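Long-range contacts in disulfide bond forming protein (DsbF) (PDB 3IOS), which probably oxidises reduced, unfolded secreted proteins to form their disulfide bonds, through a thioredoxin-fold domain that makes up this chain: residues V16-F22 and G34-L38; N110-T114 and V128-R132. One frame throughout, in Å; residues are numbered along the deposited sequence.

Contact 1 (V16-F22 and G34-L38)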
ATOM      1  N   VAL A  16     -13.648 -14.235  -4.627  1.00 30.74           N
ATOM      2  CA  VAL A  16     -12.800 -13.083  -4.355  1.00 29.96           C
ATOM      3  C   VAL A  16     -13.427 -11.772  -4.768  1.00 27.78           C
ATOM      4  O   VAL A  16     -14.113 -11.684  -5.786  1.00 25.89           O
ATOM      5  CB  VAL A  16     -11.444 -13.155  -5.077  1.00 32.21           C
ATOM      6  CG1 VAL A  16     -10.517 -14.079  -4.345  1.00 34.98           C
ATOM      7  CG2 VAL A  16     -11.639 -13.598  -6.513  1.00 32.54           C
ATOM      8  N   PRO A  17     -13.192 -10.726  -3.973  1.00 24.56           N
ATOM      9  CA  PRO A  17     -13.750  -9.420  -4.309  1.00 24.46           C
ATOM     10  C   PRO A  17     -13.034  -8.919  -5.558  1.00 22.98           C
ATOM     11  O   PRO A  17     -11.821  -9.102  -5.712  1.00 20.91           O
ATOM     12  CB  PRO A  17     -13.436  -8.588  -3.070  1.00 25.22           C
ATOM     13  CG  PRO A  17     -12.152  -9.186  -2.590  1.00 27.49           C
ATOM     14  CD  PRO A  17     -12.423 -10.662  -2.718  1.00 26.46           C
ATOM     15  N   ALA A  18     -13.790  -8.304  -6.458  1.00 21.37           N
ATOM     16  CA  ALA A  18     -13.228  -7.790  -7.696  1.00 21.01           C
ATOM     17  C   ALA A  18     -12.047  -6.867  -7.434  1.00 21.41           C
ATOM     18  O   ALA A  18     -11.123  -6.784  -8.238  1.00 19.87           O
ATOM     19  CB  ALA A  18     -14.307  -7.054  -8.488  1.00 21.91           C
ATOM     20  N   GLN A  19     -12.077  -6.179  -6.296  1.00 23.15           N
ATOM     21  CA  GLN A  19     -11.010  -5.256  -5.937  1.00 22.72           C
ATOM     22  C   GLN A  19      -9.649  -5.937  -5.782  1.00 20.88           C
ATOM     23  O   GLN A  19      -8.612  -5.303  -5.945  1.00 18.81           O
ATOM     24  CB  GLN A  19     -11.353  -4.527  -4.632  1.00 26.87           C
ATOM     25  CG  GLN A  19     -12.580  -3.620  -4.688  1.00 27.70           C
ATOM     26  CD  GLN A  19     -13.863  -4.304  -4.259  1.00 30.28           C
ATOM     27  OE1 GLN A  19     -14.869  -3.642  -3.984  1.00 34.13           O
ATOM     28  NE2 GLN A  19     -13.845  -5.629  -4.202  1.00 27.19           N
ATOM     29  N   LEU A  20      -9.646  -7.227  -5.466  1.00 18.40           N
ATOM     30  CA  LEU A  20      -8.384  -7.939  -5.289  1.00 18.07           C
ATOM     31  C   LEU A  20      -7.936  -8.675  -6.543  1.00 17.61           C
ATOM     32  O   LEU A  20      -6.892  -9.320  -6.554  1.00 17.35           O
ATOM     33  CB  LEU A  20      -8.499  -8.933  -4.131  1.00 17.69           C
ATOM     34  CG  LEU A  20      -8.728  -8.311  -2.750  1.00 19.97           C
ATOM     35  CD1 LEU A  20      -8.728  -9.405  -1.694  1.00 19.00           C
ATOM     36  CD2 LEU A  20      -7.630  -7.296  -2.459  1.00 19.43           C
ATOM     37  N   GLN A  21      -8.722  -8.574  -7.606  1.00 18.46           N
ATOM     38  CA  GLN A  21      -8.371  -9.257  -8.838  1.00 20.13           C
ATOM     39  C   GLN A  21      -7.431  -8.436  -9.699  1.00 20.47           C
ATOM     40  O   GLN A  21      -7.840  -7.805 -10.674  1.00 23.22           O
ATOM     41  CB  GLN A  21      -9.637  -9.625  -9.608  1.00 18.93           C
ATOM     42  CG  GLN A  21     -10.501 -10.631  -8.858  1.00 20.51           C
ATOM     43  CD  GLN A  21     -11.713 -11.082  -9.650  1.00 22.70           C
ATOM     44  OE1 GLN A  21     -12.669 -10.328  -9.834  1.00 21.72           O
ATOM     45  NE2 GLN A  21     -11.674 -12.322 -10.127  1.00 23.60           N
ATOM     46  N   PHE A  22      -6.160  -8.451  -9.317  1.00 19.84           N
ATOM     47  CA  PHE A  22      -5.122  -7.725 -10.035  1.00 20.78           C
ATOM     48  C   PHE A  22      -3.777  -8.377  -9.755  1.00 22.07           C
ATOM     49  O   PHE A  22      -3.613  -9.086  -8.763  1.00 20.78           O
ATOM     50  CB  PHE A  22      -5.108  -6.251  -9.598  1.00 21.35           C
ATOM     51  CG  PHE A  22      -4.582  -6.024  -8.200  1.00 21.12           C
ATOM     52  CD1 PHE A  22      -3.215  -5.937  -7.958  1.00 20.99           C
ATOM     53  CD2 PHE A  22      -5.460  -5.891  -7.125  1.00 20.24           C
ATOM     54  CE1 PHE A  22      -2.726  -5.725  -6.667  1.00 22.15           C
ATOM     55  CE2 PHE A  22      -4.979  -5.679  -5.829  1.00 20.17           C
ATOM     56  CZ  PHE A  22      -3.609  -5.593  -5.604  1.00 19.48           C
ATOM     57  N   GLY A  34      -3.068  -9.869  -6.102  1.00 15.61           N
ATOM     58  CA  GLY A  34      -3.967  -9.255  -5.146  1.00 14.05           C
ATOM     59  C   GLY A  34      -4.772 -10.283  -4.374  1.00 14.76           C
ATOM     60  O   GLY A  34      -5.120 -10.077  -3.209  1.00 12.70           O
ATOM     61  N   GLU A  35      -5.066 -11.407  -5.015  1.00 14.50           N
ATOM     62  CA  GLU A  35      -5.856 -12.444  -4.360  1.00 16.75           C
ATOM     63  C   GLU A  35      -5.150 -13.044  -3.140  1.00 16.71           C
ATOM     64  O   GLU A  35      -5.786 -13.680  -2.294  1.00 15.92           O
ATOM     65  CB  GLU A  35      -6.211 -13.548  -5.361  1.00 17.52           C
ATOM     66  CG  GLU A  35      -7.094 -13.097  -6.531  1.00 18.37           C
ATOM     67  CD  GLU A  35      -6.308 -12.588  -7.734  1.00 19.38           C
ATOM     68  OE1 GLU A  35      -6.915 -12.446  -8.820  1.00 19.94           O
ATOM     69  OE2 GLU A  35      -5.092 -12.329  -7.606  1.00 18.52           O
ATOM     70  N   SER A  36      -3.840 -12.837  -3.045  1.00 17.02           N
ATOM     71  CA  SER A  36      -3.073 -13.358  -1.919  1.00 18.08           C
ATOM     72  C   SER A  36      -3.444 -12.619  -0.634  1.00 17.29           C
ATOM     73  O   SER A  36      -3.039 -13.018   0.459  1.00 17.87           O
ATOM     74  CB  SER A  36      -1.569 -13.216  -2.181  1.00 19.94           C
ATOM     75  OG  SER A  36      -1.170 -11.858  -2.141  1.00 23.83           O
ATOM     76  N   LEU A  37      -4.215 -11.541  -0.767  1.00 15.98           N
ATOM     77  CA  LEU A  37      -4.636 -10.765   0.396  1.00 15.54           C
ATOM     78  C   LEU A  37      -5.981 -11.230   0.947  1.00 15.93           C
ATOM     79  O   LEU A  37      -6.379 -10.822   2.035  1.00 19.99           O
ATOM     80  CB  LEU A  37      -4.734  -9.275   0.044  1.00 14.11           C
ATOM     81  CG  LEU A  37      -3.478  -8.595  -0.494  1.00 16.07           C
ATOM     82  CD1 LEU A  37      -3.790  -7.137  -0.764  1.00 14.07           C
ATOM     83  CD2 LEU A  37      -2.327  -8.720   0.496  1.00 15.62           C
ATOM     84  N   LEU A  38      -6.683 -12.078   0.203  1.00 16.59           N
ATOM     85  CA  LEU A  38      -7.988 -12.567   0.652  1.00 17.49           C
ATOM     86  C   LEU A  38      -7.891 -13.436   1.905  1.00 18.93           C
ATOM     87  O   LEU A  38      -7.071 -14.353   1.976  1.00 20.48           O
ATOM     88  CB  LEU A  38      -8.677 -13.369  -0.453  1.00 18.78           C
ATOM     89  CG  LEU A  38     -10.089 -13.844  -0.096  1.00 19.22           C
ATOM     90  CD1 LEU A  38     -10.995 -12.633   0.081  1.00 21.25           C
ATOM     91  CD2 LEU A  38     -10.625 -14.762  -1.172  1.00 21.19           C
TER
HETATM   92  O   HOH W   1      -9.181 -13.642  -9.752  1.00 21.59           O
HETATM   93  O   HOH W   2      -3.551 -11.945  -9.769  1.00 24.31           O
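Two short 3-10 turns pack against each other where the chain enters and leaves the N-terminal β-hairpin (strands 23-25 and 31-33) of this TlpA-like thioredoxin fold; the second turn leads on to strand 42-47 of the central sheet. The backbones come closest at L20 and G34, whose CA atoms are 4.6 Å apart. At the hairpin's base G34 N donates a nearly straight hydrogen bond to F22 O (2.8 Å, 168°), just beyond the paired strands. G34 fits tightly: its CA lies over one face of the F22 ring, a CH-pi contact 3.9 Å from the centroid, and is also 3.2 Å from L20 O in a CA-H...O contact. A CB here would collide with both L20 O and the F22 ring. L20 is the buried centre of the apolar side, with CD2 4.2 Å from L37 CD1 and CD1 4.2 Å from L38 CB. Toward the N-terminus the packing reaches the surface, where V16 CG1 meets L38 CD2 at a close 3.2 Å and P17 CD lies 3.7 Å from L38 CD1. Toward the main sheet, F22 and L37 both touch L44 of strand 42-47, which ties the paired turns to that sheet. The polar edge belongs to E35, whose carboxylate works through two waters. Water 1 accepts from Q21 NE2 (2.8 Å) and donates to E35 OE1 (2.7 Å), while water 2 donates both to E35 OE2 (2.7 Å) and to F22 O (3.0 Å).

Contact 2 (N110-T114 and V128-R132); sequences NFGVT and VDVVR
The loop leaving helix 106-110 lies over one face of the edge strand 128-132, with F111 CA 7.5 Å from V130 CA and V113 CA 7.8 Å from R132 CA, too far apart for strand pairing. The strand is regularly extended; V128, V130 and R132 point their CA-to-CB bonds toward the loop. G112 has left-handed backbone angles (phi/psi 66/27) and is the C-prime residue of a Schellman motif that ends the helix, after which V113 is extended (-95/121). Apolar contacts are loose: F111 (chi1 m) turns its ring edge to the strand, CE1 4.0 Å from V128 CG1 and CD1 4.4 Å from V130 CG2, while V113 CG2 (chi1 t) lies 4.3 Å from V130 CG1. The polar contact comes from R132: chi1 m, chi2 and chi3 t and chi4 65° bring NH1 to G112 O (2.7 Å, 163°) in a hydrogen bond. Water 3 accepts from R132 NH1 (2.5 Å) and donates to F111 O (2.6 Å). Away from the edge strand, F111 and V113 also pack on A120 and A118 of strand 118-122 and reach F46 of strand 42-47. A Schellman-ended helix whose following loop covers the C-terminal β-hairpin (118-122, 128-132) belongs here to the thioredoxin fold.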
ATOM      1  N   ASN A 110      -7.316   0.141 -10.383  1.00 22.38           N
ATOM      2  CA  ASN A 110      -8.147  -0.891  -9.784  1.00 21.73           C
ATOM      3  C   ASN A 110      -8.822  -0.449  -8.488  1.00 22.46           C
ATOM      4  O   ASN A 110      -9.884  -0.960  -8.130  1.00 22.55           O
ATOM      5  CB  ASN A 110      -7.311  -2.138  -9.516  1.00 22.07           C
ATOM      6  CG  ASN A 110      -8.125  -3.255  -8.911  1.00 25.10           C
ATOM      7  OD1 ASN A 110      -8.918  -3.883  -9.587  1.00 24.94           O
ATOM      8  ND2 ASN A 110      -7.947  -3.490  -7.620  1.00 24.84           N
ATOM      9  N   PHE A 111      -8.212   0.499  -7.786  1.00 18.75           N
ATOM     10  CA  PHE A 111      -8.766   0.982  -6.528  1.00 18.80           C
ATOM     11  C   PHE A 111      -9.356   2.379  -6.646  1.00 20.51           C
ATOM     12  O   PHE A 111      -9.724   2.997  -5.647  1.00 20.68           O
ATOM     13  CB  PHE A 111      -7.685   0.963  -5.445  1.00 17.67           C
ATOM     14  CG  PHE A 111      -7.358  -0.414  -4.939  1.00 16.37           C
ATOM     15  CD1 PHE A 111      -8.114  -0.990  -3.920  1.00 17.08           C
ATOM     16  CD2 PHE A 111      -6.305  -1.138  -5.484  1.00 16.98           C
ATOM     17  CE1 PHE A 111      -7.826  -2.271  -3.453  1.00 17.40           C
ATOM     18  CE2 PHE A 111      -6.006  -2.425  -5.025  1.00 16.98           C
ATOM     19  CZ  PHE A 111      -6.771  -2.989  -4.005  1.00 18.16           C
ATOM     20  N   GLY A 112      -9.442   2.876  -7.876  1.00 22.61           N
ATOM     21  CA  GLY A 112      -9.985   4.202  -8.101  1.00 21.07           C
ATOM     22  C   GLY A 112      -9.127   5.309  -7.518  1.00 20.63           C
ATOM     23  O   GLY A 112      -9.634   6.375  -7.161  1.00 22.08           O
ATOM     24  N   VAL A 113      -7.827   5.061  -7.407  1.00 18.89           N
ATOM     25  CA  VAL A 113      -6.915   6.058  -6.860  1.00 19.14           C
ATOM     26  C   VAL A 113      -6.276   6.850  -7.993  1.00 20.24           C
ATOM     27  O   VAL A 113      -5.616   6.287  -8.866  1.00 19.93           O
ATOM     28  CB  VAL A 113      -5.803   5.401  -6.007  1.00 18.37           C
ATOM     29  CG1 VAL A 113      -4.808   6.458  -5.539  1.00 18.50           C
ATOM     30  CG2 VAL A 113      -6.419   4.699  -4.803  1.00 20.61           C
ATOM     31  N   THR A 114      -6.485   8.161  -7.977  1.00 23.54           N
ATOM     32  CA  THR A 114      -5.929   9.024  -9.006  1.00 25.95           C
ATOM     33  C   THR A 114      -4.880   9.952  -8.415  1.00 27.86           C
ATOM     34  O   THR A 114      -4.031  10.481  -9.135  1.00 31.65           O
ATOM     35  CB  THR A 114      -7.031   9.866  -9.678  1.00 26.11           C
ATOM     36  OG1 THR A 114      -7.780  10.562  -8.676  1.00 25.55           O
ATOM     37  CG2 THR A 114      -7.967   8.971 -10.476  1.00 26.83           C
ATOM     38  N   VAL A 128     -13.355  -3.883   1.218  1.00 23.07           N
ATOM     39  CA  VAL A 128     -12.356  -2.871   0.899  1.00 23.85           C
ATOM     40  C   VAL A 128     -12.856  -1.448   1.105  1.00 25.06           C
ATOM     41  O   VAL A 128     -13.900  -1.056   0.576  1.00 23.86           O
ATOM     42  CB  VAL A 128     -11.885  -3.008  -0.563  1.00 24.97           C
ATOM     43  CG1 VAL A 128     -10.875  -1.915  -0.892  1.00 24.13           C
ATOM     44  CG2 VAL A 128     -11.287  -4.386  -0.786  1.00 24.38           C
ATOM     45  N   ASP A 129     -12.096  -0.674   1.871  1.00 23.86           N
ATOM     46  CA  ASP A 129     -12.440   0.715   2.142  1.00 25.39           C
ATOM     47  C   ASP A 129     -11.259   1.596   1.747  1.00 22.89           C
ATOM     48  O   ASP A 129     -10.159   1.445   2.278  1.00 22.46           O
ATOM     49  CB  ASP A 129     -12.769   0.894   3.626  1.00 30.57           C
ATOM     50  CG  ASP A 129     -13.141   2.321   3.975  1.00 35.52           C
ATOM     51  OD1 ASP A 129     -14.019   2.892   3.296  1.00 38.42           O
ATOM     52  OD2 ASP A 129     -12.559   2.869   4.935  1.00 39.71           O
ATOM     53  N   VAL A 130     -11.488   2.506   0.806  1.00 22.39           N
ATOM     54  CA  VAL A 130     -10.432   3.398   0.339  1.00 21.46           C
ATOM     55  C   VAL A 130     -10.545   4.777   0.969  1.00 22.04           C
ATOM     56  O   VAL A 130     -11.610   5.399   0.950  1.00 24.17           O
ATOM     57  CB  VAL A 130     -10.470   3.561  -1.198  1.00 21.09           C
ATOM     58  CG1 VAL A 130      -9.368   4.513  -1.655  1.00 21.90           C
ATOM     59  CG2 VAL A 130     -10.311   2.213  -1.864  1.00 20.31           C
ATOM     60  N   VAL A 131      -9.438   5.241   1.534  1.00 19.98           N
ATOM     61  CA  VAL A 131      -9.381   6.549   2.166  1.00 21.46           C
ATOM     62  C   VAL A 131      -8.378   7.397   1.401  1.00 22.32           C
ATOM     63  O   VAL A 131      -7.207   7.048   1.291  1.00 20.16           O
ATOM     64  CB  VAL A 131      -8.935   6.447   3.638  1.00 22.39           C
ATOM     65  CG1 VAL A 131      -8.802   7.839   4.237  1.00 21.33           C
ATOM     66  CG2 VAL A 131      -9.940   5.616   4.430  1.00 22.26           C
ATOM     67  N   ARG A 132      -8.842   8.517   0.863  1.00 25.41           N
ATOM     68  CA  ARG A 132      -7.965   9.396   0.109  1.00 28.54           C
ATOM     69  C   ARG A 132      -7.516  10.557   0.973  1.00 29.24           C
ATOM     70  O   ARG A 132      -8.335  11.277   1.546  1.00 32.80           O
ATOM     71  CB  ARG A 132      -8.692   9.912  -1.130  1.00 31.32           C
ATOM     72  CG  ARG A 132      -9.132   8.806  -2.062  1.00 33.48           C
ATOM     73  CD  ARG A 132      -9.910   9.351  -3.243  1.00 38.09           C
ATOM     74  NE  ARG A 132     -10.199   8.308  -4.223  1.00 40.25           N
ATOM     75  CZ  ARG A 132     -10.984   7.260  -3.999  1.00 42.20           C
ATOM     76  NH1 ARG A 132     -11.178   6.366  -4.956  1.00 44.34           N
ATOM     77  NH2 ARG A 132     -11.585   7.107  -2.825  1.00 43.55           N
TER
HETATM   78  O   HOH W   3     -12.025   4.062  -4.914  1.00 44.99           O

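Overall arrangement
The two contacts follow one another along the chain, their centres 14 Å apart; contact 1 joins two loops to each other, whereas contact 2 joins a loop to a strand of the central sheet. Contact 1 fastens the ends of the N-terminal hairpin together, with a backbone hydrogen bond and close apolar packing; contact 2 lays the loop after a helix on an edge strand, and its direct hydrogen bond comes from an arginine side chain. Each is partly buried, with a polar edge bridged by water, but contact 1 buries about twice the area (430 against 218 Å²). F22 and L37 of contact 1 and F111 of contact 2 all touch L44. They meet directly: N110 ND2 probably hydrogen-bonds Q19 O (2.6 Å), and F22 CE2 packs against F111 CE2 (3.5 Å).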